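Local coordinates for protein putative hydrolase (Chromobacterium violaceum, PDB 3MCW) that probably acts as a hydrolase, as a member of the isochorismatase family, at residues A[132-135]-A[140-143]; A[54-59]-A[106-111]; A[121-126]-A[169-174]. All coordinates share one frame; numbering follows the deposited sequence. Where two conformers were deposited one is given.

Interaction 1 of 3, residues A[132-135]-A[140-143]; sequences RMAG and AVCL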
ATOM      1  N   ARG A 132      -0.948  -3.914   3.273  1.00  5.09           N
ATOM      2  CA  ARG A 132      -1.568  -4.074   1.951  1.00  5.20           C
ATOM      3  C   ARG A 132      -0.984  -5.309   1.274  1.00  5.62           C
ATOM      4  O   ARG A 132      -1.739  -6.104   0.696  1.00  6.12           O
ATOM      5  CB  ARG A 132      -1.415  -2.844   1.076  1.00  5.32           C
ATOM      6  CG  ARG A 132      -2.287  -1.674   1.467  1.00  5.64           C
ATOM      7  CD  ARG A 132      -2.203  -0.547   0.448  1.00  7.25           C
ATOM      8  NE  ARG A 132      -2.969   0.648   0.777  1.00  7.67           N
ATOM      9  CZ  ARG A 132      -3.866   1.224  -0.027  1.00  6.98           C
ATOM     10  NH1 ARG A 132      -4.248   0.701  -1.166  1.00  7.76           N
ATOM     11  NH2 ARG A 132      -4.321   2.424   0.303  1.00  8.13           N
HETATM   12  N   MSE A 133       0.335  -5.456   1.303  1.00  5.78           N
HETATM   13  CA  MSE A 133       0.935  -6.664   0.703  0.60  5.89           C
HETATM   14  C   MSE A 133       0.531  -7.920   1.426  1.00  6.06           C
HETATM   15  O   MSE A 133       0.197  -8.919   0.784  1.00  7.05           O
HETATM   16  CB  MSE A 133       2.457  -6.588   0.617  0.60  6.10           C
HETATM   17  CG  MSE A 133       2.910  -5.744  -0.472  0.60  5.76           C
HETATM   18 SE   MSE A 133       4.817  -5.920  -0.872  0.45  6.38          SE
HETATM   19  CE  MSE A 133       4.919  -7.824  -1.269  0.60  8.47           C
ATOM     20  N   ALA A 134       0.553  -7.907   2.758  1.00  5.62           N
ATOM     21  CA  ALA A 134       0.158  -9.105   3.500  1.00  6.08           C
ATOM     22  C   ALA A 134      -1.233  -9.583   3.125  1.00  5.94           C
ATOM     23  O   ALA A 134      -1.453 -10.778   2.902  1.00  7.21           O
ATOM     24  CB  ALA A 134       0.253  -8.859   5.005  1.00  6.82           C
ATOM     25  N   GLY A 135      -2.194  -8.671   3.113  1.00  5.98           N
ATOM     26  CA  GLY A 135      -3.553  -9.062   2.799  1.00  6.74           C
ATOM     27  C   GLY A 135      -3.666  -9.602   1.375  1.00  6.61           C
ATOM     28  O   GLY A 135      -4.277 -10.644   1.124  1.00  7.19           O
ATOM     29  N   ALA A 140      -4.080 -13.539   6.853  1.00  7.99           N
ATOM     30  CA  ALA A 140      -5.186 -13.027   7.678  1.00  8.29           C
ATOM     31  C   ALA A 140      -4.566 -12.048   8.676  1.00  7.94           C
ATOM     32  O   ALA A 140      -3.874 -12.455   9.599  1.00 10.44           O
ATOM     33  CB  ALA A 140      -5.865 -14.155   8.382  1.00 10.55           C
ATOM     34  N   VAL A 141      -4.830 -10.765   8.487  1.00  7.60           N
ATOM     35  CA  VAL A 141      -4.154  -9.721   9.241  1.00  7.23           C
ATOM     36  C   VAL A 141      -5.112  -9.006  10.179  1.00  6.99           C
ATOM     37  O   VAL A 141      -6.187  -8.562   9.774  1.00  7.73           O
ATOM     38  CB  VAL A 141      -3.526  -8.660   8.310  1.00  7.83           C
ATOM     39  CG1 VAL A 141      -2.855  -7.583   9.115  1.00 10.52           C
ATOM     40  CG2 VAL A 141      -2.598  -9.318   7.310  1.00 11.30           C
ATOM     41  N   CYS A 142      -4.706  -8.914  11.447  1.00  6.75           N
ATOM     42  CA  CYS A 142      -5.360  -8.021  12.438  0.50  7.16           C
ATOM     43  C   CYS A 142      -4.404  -6.882  12.678  1.00  7.22           C
ATOM     44  O   CYS A 142      -3.271  -7.085  13.101  1.00 10.10           O
ATOM     45  CB  CYS A 142      -5.617  -8.682  13.799  0.50  8.28           C
ATOM     46  SG  CYS A 142      -6.729 -10.073  13.765  0.50 12.72           S
ATOM     47  N   LEU A 143      -4.861  -5.661  12.421  1.00  6.70           N
ATOM     48  CA  LEU A 143      -4.058  -4.465  12.619  1.00  6.55           C
ATOM     49  C   LEU A 143      -4.444  -3.858  13.954  1.00  6.34           C
ATOM     50  O   LEU A 143      -5.593  -3.413  14.131  1.00  7.31           O
ATOM     51  CB  LEU A 143      -4.297  -3.485  11.464  1.00  7.21           C
ATOM     52  CG  LEU A 143      -3.492  -2.204  11.556  1.00  7.73           C
ATOM     53  CD1 LEU A 143      -2.005  -2.441  11.610  1.00  7.37           C
ATOM     54  CD2 LEU A 143      -3.804  -1.344  10.330  1.00 11.17           C
TER

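Interaction 2 of 3, residues A[54-59]-A[106-111]; sequences PLIHIR and ALLRAN. With EDO (1,2-ethanediol), chain L.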
ATOM      1  N   PRO A  54       4.411 -17.016  18.381  1.00  7.51           N
ATOM      2  CA  PRO A  54       5.372 -16.576  17.403  1.00  7.54           C
ATOM      3  C   PRO A  54       5.440 -15.040  17.291  1.00  6.70           C
ATOM      4  O   PRO A  54       4.402 -14.381  17.307  1.00  6.88           O
ATOM      5  CB  PRO A  54       4.846 -17.198  16.091  1.00  9.44           C
ATOM      6  CG  PRO A  54       3.839 -18.144  16.421  1.00 10.52           C
ATOM      7  CD  PRO A  54       3.343 -17.828  17.778  1.00  8.82           C
ATOM      8  N   LEU A  55       6.641 -14.502  17.109  1.00  6.94           N
ATOM      9  CA  LEU A  55       6.798 -13.068  17.011  1.00  6.85           C
ATOM     10  C   LEU A  55       7.995 -12.729  16.160  1.00  6.40           C
ATOM     11  O   LEU A  55       9.005 -13.446  16.144  1.00  7.63           O
ATOM     12  CB  LEU A  55       6.734 -12.348  18.345  1.00 10.52           C
ATOM     13  CG  LEU A  55       7.906 -12.589  19.218  1.00 10.57           C
ATOM     14  CD1 LEU A  55       8.813 -11.495  18.984  1.00 12.94           C
ATOM     15  CD2 LEU A  55       7.471 -12.590  20.693  1.00 13.26           C
ATOM     16  N   ILE A  56       7.874 -11.650  15.403  1.00  5.85           N
ATOM     17  CA  ILE A  56       8.966 -11.139  14.552  1.00  5.81           C
ATOM     18  C   ILE A  56       9.016  -9.620  14.723  1.00  5.32           C
ATOM     19  O   ILE A  56       7.993  -8.926  14.562  1.00  6.67           O
ATOM     20  CB  ILE A  56       8.756 -11.495  13.063  1.00  6.48           C
ATOM     21  CG1 ILE A  56       8.787 -13.017  12.858  1.00  6.76           C
ATOM     22  CG2 ILE A  56       9.761 -10.786  12.185  1.00  7.85           C
ATOM     23  CD1 ILE A  56       8.400 -13.440  11.445  1.00  8.89           C
ATOM     24  N   HIS A  57      10.208  -9.107  14.996  1.00  5.06           N
ATOM     25  CA  HIS A  57      10.492  -7.678  14.970  1.00  5.36           C
ATOM     26  C   HIS A  57      10.993  -7.313  13.579  1.00  5.14           C
ATOM     27  O   HIS A  57      11.928  -7.925  13.080  1.00  6.72           O
ATOM     28  CB  HIS A  57      11.565  -7.330  15.985  1.00  5.69           C
ATOM     29  CG  HIS A  57      11.313  -7.751  17.375  1.00  5.87           C
ATOM     30  ND1 HIS A  57      10.640  -6.944  18.267  1.00  7.02           N
ATOM     31  CD2 HIS A  57      11.644  -8.895  18.021  1.00  6.60           C
ATOM     32  CE1 HIS A  57      10.602  -7.592  19.420  1.00  6.70           C
ATOM     33  NE2 HIS A  57      11.191  -8.784  19.304  1.00  6.71           N
ATOM     34  N   ILE A  58      10.389  -6.297  12.953  1.00  5.40           N
ATOM     35  CA  ILE A  58      10.869  -5.734  11.719  1.00  5.51           C
ATOM     36  C   ILE A  58      11.620  -4.454  12.035  1.00  5.76           C
ATOM     37  O   ILE A  58      11.123  -3.583  12.764  1.00  6.46           O
ATOM     38  CB  ILE A  58       9.693  -5.450  10.746  1.00  6.13           C
ATOM     39  CG1 ILE A  58       8.914  -6.714  10.406  1.00  6.18           C
ATOM     40  CG2 ILE A  58      10.200  -4.718   9.485  1.00  7.71           C
ATOM     41  CD1 ILE A  58       9.723  -7.845   9.774  1.00  6.88           C
ATOM     42  N   ARG A  59      12.814  -4.336  11.483  1.00  6.13           N
ATOM     43  CA  ARG A  59      13.705  -3.228  11.688  1.00  6.25           C
ATOM     44  C   ARG A  59      13.974  -2.535  10.355  1.00  6.33           C
ATOM     45  O   ARG A  59      14.229  -3.220   9.365  1.00  7.49           O
ATOM     46  CB  ARG A  59      15.084  -3.742  12.229  1.00  7.88           C
ATOM     47  CG  ARG A  59      15.956  -2.703  12.834  1.00  8.40           C
ATOM     48  CD  ARG A  59      17.273  -3.287  13.266  1.00  9.11           C
ATOM     49  NE  ARG A  59      18.114  -3.655  12.153  1.00  8.69           N
ATOM     50  CZ  ARG A  59      19.197  -4.422  12.245  1.00  8.52           C
ATOM     51  NH1 ARG A  59      19.501  -5.009  13.399  1.00  9.56           N
ATOM     52  NH2 ARG A  59      19.927  -4.651  11.174  1.00  9.09           N
ATOM     53  N   ALA A 106       8.353 -16.312   2.788  1.00  8.58           N
ATOM     54  CA  ALA A 106       8.729 -17.724   2.797  1.00  9.54           C
ATOM     55  C   ALA A 106       8.827 -18.278   4.220  1.00  8.73           C
ATOM     56  O   ALA A 106       8.471 -19.425   4.473  1.00  9.60           O
ATOM     57  CB  ALA A 106      10.029 -17.927   2.021  1.00 11.45           C
ATOM     58  N   LEU A 107       9.344 -17.483   5.151  1.00  8.98           N
ATOM     59  CA  LEU A 107       9.444 -17.912   6.540  1.00  9.07           C
ATOM     60  C   LEU A 107       8.059 -18.166   7.128  1.00  8.69           C
ATOM     61  O   LEU A 107       7.814 -19.170   7.807  1.00  9.69           O
ATOM     62  CB  LEU A 107      10.211 -16.838   7.349  1.00  9.02           C
ATOM     63  CG  LEU A 107      10.309 -17.137   8.832  1.00 10.40           C
ATOM     64  CD1 LEU A 107      11.182 -18.353   9.084  1.00 13.69           C
ATOM     65  CD2 LEU A 107      10.797 -15.900   9.599  1.00 12.13           C
ATOM     66  N   LEU A 108       7.129 -17.233   6.901  1.00  8.23           N
ATOM     67  CA  LEU A 108       5.776 -17.400   7.405  1.00  8.39           C
ATOM     68  C   LEU A 108       5.123 -18.669   6.856  1.00  8.73           C
ATOM     69  O   LEU A 108       4.547 -19.461   7.600  1.00  9.94           O
ATOM     70  CB  LEU A 108       4.932 -16.160   7.070  1.00  7.94           C
ATOM     71  CG  LEU A 108       5.364 -14.829   7.705  1.00  7.86           C
ATOM     72  CD1 LEU A 108       4.516 -13.684   7.163  1.00  8.33           C
ATOM     73  CD2 LEU A 108       5.242 -14.884   9.225  1.00  8.86           C
ATOM     74  N   ARG A 109       5.228 -18.848   5.545  1.00  9.02           N
ATOM     75  CA  ARG A 109       4.561 -19.992   4.924  1.00  9.88           C
ATOM     76  C   ARG A 109       5.196 -21.326   5.351  1.00 10.34           C
ATOM     77  O   ARG A 109       4.488 -22.294   5.568  1.00 11.78           O
ATOM     78  CB  ARG A 109       4.553 -19.879   3.411  1.00 10.36           C
ATOM     79  CG  ARG A 109       3.751 -18.672   2.888  1.00 10.83           C
ATOM     80  CD  ARG A 109       3.542 -18.775   1.403  1.00 12.27           C
ATOM     81  NE  ARG A 109       2.875 -17.612   0.832  1.00 13.75           N
ATOM     82  CZ  ARG A 109       1.602 -17.343   0.966  1.00 15.01           C
ATOM     83  NH1 ARG A 109       0.781 -18.163   1.604  1.00 15.56           N
ATOM     84  NH2 ARG A 109       1.155 -16.209   0.444  1.00 17.14           N
ATOM     85  N   ALA A 110       6.522 -21.355   5.525  1.00 10.13           N
ATOM     86  CA  ALA A 110       7.204 -22.602   5.915  1.00 10.95           C
ATOM     87  C   ALA A 110       6.742 -23.067   7.291  1.00 11.58           C
ATOM     88  O   ALA A 110       6.738 -24.279   7.594  1.00 13.25           O
ATOM     89  CB  ALA A 110       8.696 -22.418   5.897  1.00 12.62           C
ATOM     90  N   ASN A 111       6.292 -22.128   8.132  1.00 10.65           N
ATOM     91  CA  ASN A 111       5.874 -22.437   9.499  1.00 11.02           C
ATOM     92  C   ASN A 111       4.376 -22.379   9.721  1.00 10.52           C
ATOM     93  O   ASN A 111       3.931 -22.585  10.837  1.00 13.32           O
ATOM     94  CB  ASN A 111       6.630 -21.534  10.460  1.00 11.24           C
ATOM     95  CG  ASN A 111       8.083 -21.865  10.495  1.00 12.28           C
ATOM     96  OD1 ASN A 111       8.474 -22.829  11.139  1.00 15.63           O
ATOM     97  ND2 ASN A 111       8.901 -21.099   9.780  1.00 11.98           N
TER
HETATM   98  C1  EDO L 207       9.065 -16.681  14.839  0.50 14.85           C
HETATM   99  O1  EDO L 207       9.824 -15.503  14.753  0.50 14.73           O
HETATM  100  C2  EDO L 207       9.371 -17.282  16.190  0.50 15.09           C
HETATM  101  O2  EDO L 207       8.715 -16.521  17.217  0.50 14.55           O

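Interaction 3 of 3, residues A[121-126]-A[169-174]; sequences VSTSNS and MSLANL. With EDO (1,2-ethanediol), chain I.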
ATOM      1  N   VAL A 121       5.025   1.561  13.314  1.00  5.36           N
ATOM      2  CA  VAL A 121       5.068   2.937  12.847  0.70  5.38           C
ATOM      3  C   VAL A 121       5.681   2.973  11.446  1.00  5.87           C
ATOM      4  O   VAL A 121       6.626   2.203  11.147  1.00  6.97           O
ATOM      5  CB  VAL A 121       5.863   3.810  13.850  0.70  6.14           C
ATOM      6  CG1 VAL A 121       7.309   3.274  14.006  0.70  7.27           C
ATOM      7  CG2 VAL A 121       5.846   5.290  13.473  0.70  7.20           C
ATOM      8  N   SER A 122       5.210   3.839  10.541  1.00  5.74           N
ATOM      9  CA  SER A 122       4.020   4.675  10.691  1.00  5.96           C
ATOM     10  C   SER A 122       2.810   4.000  10.075  1.00  6.07           C
ATOM     11  O   SER A 122       2.904   3.238   9.097  1.00  6.16           O
ATOM     12  CB  SER A 122       4.203   6.027  10.063  1.00  7.08           C
ATOM     13  OG  SER A 122       3.988   5.977   8.692  1.00  8.70           O
ATOM     14  N   THR A 123       1.645   4.331  10.610  1.00  5.72           N
ATOM     15  CA  THR A 123       0.401   3.714  10.136  1.00  5.98           C
ATOM     16  C   THR A 123       0.298   3.781   8.626  1.00  6.30           C
ATOM     17  O   THR A 123      -0.097   2.807   7.982  1.00  7.32           O
ATOM     18  CB  THR A 123      -0.818   4.426  10.737  1.00  5.94           C
ATOM     19  OG1 THR A 123      -0.598   4.604  12.136  1.00  6.47           O
ATOM     20  CG2 THR A 123      -2.096   3.629  10.484  1.00  7.96           C
ATOM     21  N   SER A 124       0.590   4.955   8.063  1.00  5.73           N
ATOM     22  CA  SER A 124       0.318   5.271   6.685  1.00  6.29           C
ATOM     23  C   SER A 124       1.486   5.002   5.737  1.00  5.99           C
ATOM     24  O   SER A 124       1.309   5.097   4.535  1.00  7.35           O
ATOM     25  CB  SER A 124      -0.087   6.742   6.616  1.00  6.88           C
ATOM     26  OG  SER A 124       0.873   7.550   7.294  1.00  7.42           O
ATOM     27  N   ASN A 125       2.672   4.680   6.271  1.00  6.26           N
ATOM     28  CA  ASN A 125       3.843   4.439   5.455  1.00  6.35           C
ATOM     29  C   ASN A 125       4.225   2.954   5.543  1.00  6.18           C
ATOM     30  O   ASN A 125       3.595   2.140   4.861  1.00  6.72           O
ATOM     31  CB  ASN A 125       4.946   5.456   5.721  1.00  6.81           C
ATOM     32  CG  ASN A 125       5.997   5.421   4.632  1.00  8.06           C
ATOM     33  OD1 ASN A 125       5.768   4.878   3.546  1.00 12.10           O
ATOM     34  ND2 ASN A 125       7.106   6.040   4.878  1.00  9.56           N
ATOM     35  N   SER A 126       5.199   2.571   6.366  1.00  6.06           N
ATOM     36  CA  SER A 126       5.630   1.183   6.374  1.00  6.30           C
ATOM     37  C   SER A 126       4.594   0.204   6.887  1.00  5.39           C
ATOM     38  O   SER A 126       4.552  -0.944   6.426  1.00  6.40           O
ATOM     39  CB  SER A 126       6.944   1.039   7.129  1.00  8.04           C
ATOM     40  OG  SER A 126       8.017   1.621   6.399  1.00 11.38           O
HETATM   41  N   MSE A 169      -7.689   7.894   7.870  1.00  5.82           N
HETATM   42  CA  MSE A 169      -7.861   7.630   6.447  0.50  6.12           C
HETATM   43  C   MSE A 169      -7.189   6.307   6.075  1.00  6.25           C
HETATM   44  O   MSE A 169      -7.758   5.486   5.333  1.00  7.00           O
HETATM   45  CB  MSE A 169      -7.401   8.839   5.604  0.50  6.86           C
HETATM   46  CG  MSE A 169      -8.358  10.029   5.732  0.50  8.24           C
HETATM   47 SE   MSE A 169      -7.928  11.625   4.702  0.37 10.54          SE
HETATM   48  CE  MSE A 169      -8.521  10.948   3.057  0.50 12.83           C
ATOM     49  N   SER A 170      -5.977   6.076   6.577  1.00  6.13           N
ATOM     50  CA  SER A 170      -5.320   4.793   6.289  0.60  6.48           C
ATOM     51  C   SER A 170      -6.074   3.616   6.852  1.00  6.70           C
ATOM     52  O   SER A 170      -6.254   2.613   6.169  1.00  7.58           O
ATOM     53  CB  SER A 170      -3.893   4.772   6.795  0.60  6.49           C
ATOM     54  OG  SER A 170      -3.052   5.594   6.027  0.60  7.37           O
ATOM     55  N   LEU A 171      -6.572   3.726   8.082  1.00  6.43           N
ATOM     56  CA  LEU A 171      -7.354   2.628   8.641  1.00  6.51           C
ATOM     57  C   LEU A 171      -8.587   2.314   7.784  1.00  6.44           C
ATOM     58  O   LEU A 171      -8.943   1.164   7.599  1.00  6.98           O
ATOM     59  CB  LEU A 171      -7.785   2.906  10.081  1.00  6.94           C
ATOM     60  CG  LEU A 171      -6.696   2.971  11.147  1.00  8.05           C
ATOM     61  CD1 LEU A 171      -7.366   3.185  12.498  1.00  8.59           C
ATOM     62  CD2 LEU A 171      -5.727   1.789  11.094  1.00  9.40           C
ATOM     63  N   ALA A 172      -9.272   3.346   7.311  1.00  6.76           N
ATOM     64  CA  ALA A 172     -10.446   3.131   6.478  1.00  6.99           C
ATOM     65  C   ALA A 172     -10.085   2.431   5.166  1.00  7.12           C
ATOM     66  O   ALA A 172     -10.846   1.588   4.695  1.00  8.40           O
ATOM     67  CB  ALA A 172     -11.155   4.441   6.212  1.00  8.49           C
ATOM     68  N   ASN A 173      -8.975   2.818   4.564  1.00  6.81           N
ATOM     69  CA  ASN A 173      -8.519   2.157   3.330  1.00  7.83           C
ATOM     70  C   ASN A 173      -8.082   0.719   3.564  1.00  7.45           C
ATOM     71  O   ASN A 173      -8.216  -0.118   2.673  1.00  8.91           O
ATOM     72  CB  ASN A 173      -7.394   2.963   2.673  1.00  8.76           C
ATOM     73  CG  ASN A 173      -7.891   4.264   1.979  1.00  9.29           C
ATOM     74  OD1 ASN A 173      -9.087   4.406   1.666  1.00 12.03           O
ATOM     75  ND2 ASN A 173      -6.991   5.194   1.798  1.00 11.41           N
ATOM     76  N   LEU A 174      -7.564   0.432   4.748  1.00  6.59           N
ATOM     77  CA  LEU A 174      -7.062  -0.890   5.076  1.00  6.76           C
ATOM     78  C   LEU A 174      -8.146  -1.869   5.510  1.00  6.46           C
ATOM     79  O   LEU A 174      -8.080  -3.056   5.173  1.00  7.49           O
ATOM     80  CB  LEU A 174      -5.980  -0.786   6.151  1.00  6.50           C
ATOM     81  CG  LEU A 174      -4.667  -0.177   5.702  1.00  7.07           C
ATOM     82  CD1 LEU A 174      -3.745   0.102   6.872  1.00  9.13           C
ATOM     83  CD2 LEU A 174      -3.956  -1.128   4.701  1.00 10.27           C
TER
HETATM   84  C1  EDO I 204       8.473   7.265   9.931  1.00 24.08           C
HETATM   85  O1  EDO I 204       9.877   7.253   9.658  1.00 32.99           O
HETATM   86  C2  EDO I 204       7.745   7.934   8.798  1.00 22.38           C
HETATM   87  O2  EDO I 204       7.331   6.989   7.835  1.00 20.76           O

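Interaction 1 of 3, residues A[132-135]-A[140-143]
V141 and A134 make the contact between the strand and the last turn of the preceding helix. V141, which gives up the most surface here, turns its CB toward the helix and reaches it with one branch of its fork: CG2 lies 3.7 Å from CB of A134, a methyl-to-methyl approach at van der Waals distance. The torsion explains which branch touches. With CG1 anti to the backbone N (chi1 179°), CG2 is left anti to the carbonyl carbon and beside the N, and from there it meets the helix, while CG1 stays 5.3 Å from A134 CB. A beta-branched residue suits such a strand: it tolerates the extended backbone well and offers two methyls close to the main chain. V141 also packs on V118 and V131.

A134 suits the helix side because its single methyl lets the backbone come close, and its CA is 7.2 Å from the CA of V141. G135 adds backbone alone, its N lying 4.3 Å from V141 CG2. The CA of G135 is 6.5 Å from that of A140, at the start of the strand. The contact is small, and its one side-chain contact is apolar. On other faces of the helix, R132 forms a salt bridge with E128, and selenomethionine M133 packs on M133 of the second subunit.

Helix 123-136 thus folds back over the sheet through a short connection into strand 140-149, the second half of the beta-alpha-beta unit that begins with strand 115-121, a classic element of the parallel-sheet alpha/beta fold of isochorismatase-family hydrolases.

Interaction 2 of 3, residues A[54-59]-A[106-111]
I56 points its CB toward helix 104-111, and its CD1 methyl carries the apolar contact, reaching two leucines of one helical turn. L107 comes to it tip to tip, CD2 3.9 Å from I56 CD1. L108 slants across it, with its own CD2 at 4.1 Å from I56 CD1. Isoleucine fits here because its longer branch is extended (chi2 172°) and carries CD1 out from the strand, while the flexible leucines can bring their methyls in from the helix.

This is the layered build of the parallel alpha/beta fold: helix 104-111 lies against the sheet face that bears I56 and I58, whereas L55 and H57 face helix 37-51 on the other side. L14 of the adjacent strand touches both I56 and L108, continuing the apolar layer.

The polar bonds stay within each partner. N111 folds its amide back so that ND2 donates to O of L107 at 3.0 Å, a nearly straight bond (163°) lying close to the amide plane of N111. On the strand, a 1,2-ethanediol, probably from the crystallisation liquor, grips the backbone of L55. Its O2 accepts from L55 N at 2.9 Å, and its O1 donates to L55 O at 2.6 Å. The diol is also hydrogen-bonded to T89 OG1, and its O1 lies 3.3 Å from I56 CG1.

Interaction 3 of 3, residues A[121-126]-A[169-174]
T123 and S124, in the first turn of helix 123-136, meet S170 and L171 of helix 163-174, joining two helices of the isochorismatase-type alpha/beta fold. Before them, a cis peptide links V121 to S122, as is usual just ahead of this helix in the family. S122 is the N-cap: its OG accepts from N125 N at 3.0 Å, though the bond is weak and bent (127°). Serine suits the place, its short hydroxyl able to fold back onto an amide at a helix start.

T123 covers the most surface on its side. The T123 side chain crosses that of L171 at about a right angle, and its CG2, anti to the backbone N, lies 4.1 Å from L171 CD2. Threonine gives both a methyl for this apolar touch and a hydroxyl, which hydrogen-bonds H167 ND1 of the same opposing helix.

S124 presents carbon rather than oxygen: its CB comes near S170 OG, a short approach that is doubtful because S170 has two conformers. The hydroxyls themselves are engaged elsewhere, S124 OG with T150 OG1 and S170 OG with E128 OE1. So small a residue lets the backbones approach to 5.7 Å between the CA atoms of S124 and S170.

N125 turns away, and in the wider pi-type turn its ND2 donates to O2 of a 1,2-ethanediol at 3.1 Å and is also hydrogen-bonded to E177 of the second subunit. S126 probably occupies the position where cysteine hydrolases of the family carry their nucleophile, and its OG hydrogen-bonds K93 NZ.

How the interactions relate
From the N terminus, interaction 2 comes first: 46 residues separate 54-59 from 106-111, and the contact closes a loop that ties strand 55-60 to helix 104-111. That loop is complete before 121-126 opens the next, so interaction 2 stands in series with the other two. Interaction 3 is the wider of these, joining helix 123-136 to helix 163-174, and interaction 1 closes wholly within its span, across a connection of four residues, tying helix 123-136 to strand 140-149. The two share that helix, and L174 packs against both R132 and L143. Interaction 2 shares the parallel sheet with interaction 1 but lies on the opposite side of the chain's centre from interaction 3.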